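Local coordinates for N-acetylglucosamine 2-epimerase (Xylella fastidiosa, PDB 3GT5), which probably isomerises a sugar at its C2 position, as do other members of the N-acylglucosamine 2-epimerase family, at residues Q250-W253 / A254-L257. Numbering follows the deposited sequence.
Sequences QTEW and AKLL
Two successive turns of helix 247-263, buried along this stretch, set L256 against the W253 indole and bring K255 near E252. Four i to i+4 backbone hydrogen bonds show regular alpha-helical geometry, the first from A254 N to Q250 O (3.0 Å) and the last from L257 N to W253 O (2.8 Å, N-H...O 163°). On one flank L256 CD1 lies over a face of the W253 indole, offset toward its rim, 4.0 Å from W253 CE3. A chi1 of -65° turns L256 CG away from its own carbonyl carbon and back along the helix, to 3.4 Å from E252 O, which accepts the L256 N-H. The (alpha/alpha)6 barrel known for the N-acylglucosamine 2-epimerase family fits the helices that pack against this one: the indole touches helices 172-189 and 192-211, and its NE1 bonds to Q172 OE1. Further round the helix, the K255 chain bends at chi3 (71°). With this bend K255 NZ ends 4.7 Å from E252 OE2, not in contact with it; K255 NZ forms its salt bridge with E314 OE1 of helix 309-326.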
# COMPACT_ATOMS: atom_id res chain seq x y z
N GLN A 250 10.89 -0.23 -3.49
CA GLN A 250 11.70 -1.29 -4.06
C GLN A 250 11.35 -2.60 -3.36
O GLN A 250 11.20 -3.66 -4.00
CB GLN A 250 13.21 -1.00 -3.97
CG GLN A 250 13.59 0.42 -4.31
CD GLN A 250 13.12 0.87 -5.66
OE1 GLN A 250 13.30 0.14 -6.65
NE2 GLN A 250 12.60 2.09 -5.75
N THR A 251 11.26 -2.53 -2.02
CA THR A 251 10.94 -3.72 -1.23
C THR A 251 9.49 -4.15 -1.43
O THR A 251 9.18 -5.35 -1.49
CB THR A 251 11.32 -3.58 0.23
OG1 THR A 251 10.50 -2.57 0.85
CG2 THR A 251 12.86 -3.25 0.33
N GLU A 252 8.59 -3.17 -1.54
CA GLU A 252 7.19 -3.47 -1.84
C GLU A 252 7.07 -4.20 -3.16
O GLU A 252 6.30 -5.16 -3.27
CB GLU A 252 6.37 -2.20 -1.86
CG GLU A 252 4.87 -2.38 -2.03
CD GLU A 252 4.03 -1.17 -1.60
OE1 GLU A 252 4.57 -0.08 -1.19
OE2 GLU A 252 2.79 -1.26 -1.68
N TRP A 253 7.80 -3.76 -4.17
CA TRP A 253 7.82 -4.51 -5.44
C TRP A 253 8.39 -5.93 -5.27
O TRP A 253 7.90 -6.89 -5.88
CB TRP A 253 8.60 -3.75 -6.51
CG TRP A 253 7.78 -2.83 -7.32
CD1 TRP A 253 7.86 -1.47 -7.37
CD2 TRP A 253 6.73 -3.21 -8.21
NE1 TRP A 253 6.92 -0.97 -8.23
CE2 TRP A 253 6.23 -2.02 -8.79
CE3 TRP A 253 6.16 -4.45 -8.59
CZ2 TRP A 253 5.15 -2.01 -9.71
CZ3 TRP A 253 5.10 -4.43 -9.52
CH2 TRP A 253 4.63 -3.23 -10.08
N ALA A 254 9.45 -6.07 -4.47
CA ALA A 254 10.02 -7.38 -4.21
C ALA A 254 8.95 -8.32 -3.64
O ALA A 254 8.84 -9.50 -4.07
CB ALA A 254 11.22 -7.30 -3.28
N LYS A 255 8.15 -7.81 -2.72
CA LYS A 255 7.02 -8.56 -2.16
C LYS A 255 5.99 -8.94 -3.23
O LYS A 255 5.55 -10.10 -3.33
CB LYS A 255 6.38 -7.75 -1.04
CG LYS A 255 5.24 -8.45 -0.28
CD LYS A 255 4.30 -7.48 0.45
CE LYS A 255 3.44 -6.70 -0.50
NZ LYS A 255 2.81 -5.61 0.19
N LEU A 256 5.59 -7.96 -4.04
CA LEU A 256 4.62 -8.23 -5.09
C LEU A 256 5.13 -9.26 -6.10
O LEU A 256 4.36 -10.13 -6.57
CB LEU A 256 4.21 -6.95 -5.80
CG LEU A 256 3.47 -5.92 -4.98
CD1 LEU A 256 3.27 -4.69 -5.88
CD2 LEU A 256 2.08 -6.41 -4.36
N LEU A 257 6.42 -9.20 -6.46
CA LEU A 257 7.01 -10.19 -7.37
C LEU A 257 7.00 -11.59 -6.75
O LEU A 257 6.83 -12.60 -7.47
CB LEU A 257 8.46 -9.81 -7.72
CG LEU A 257 8.64 -8.52 -8.49
CD1 LEU A 257 10.15 -8.21 -8.71
CD2 LEU A 257 7.92 -8.57 -9.85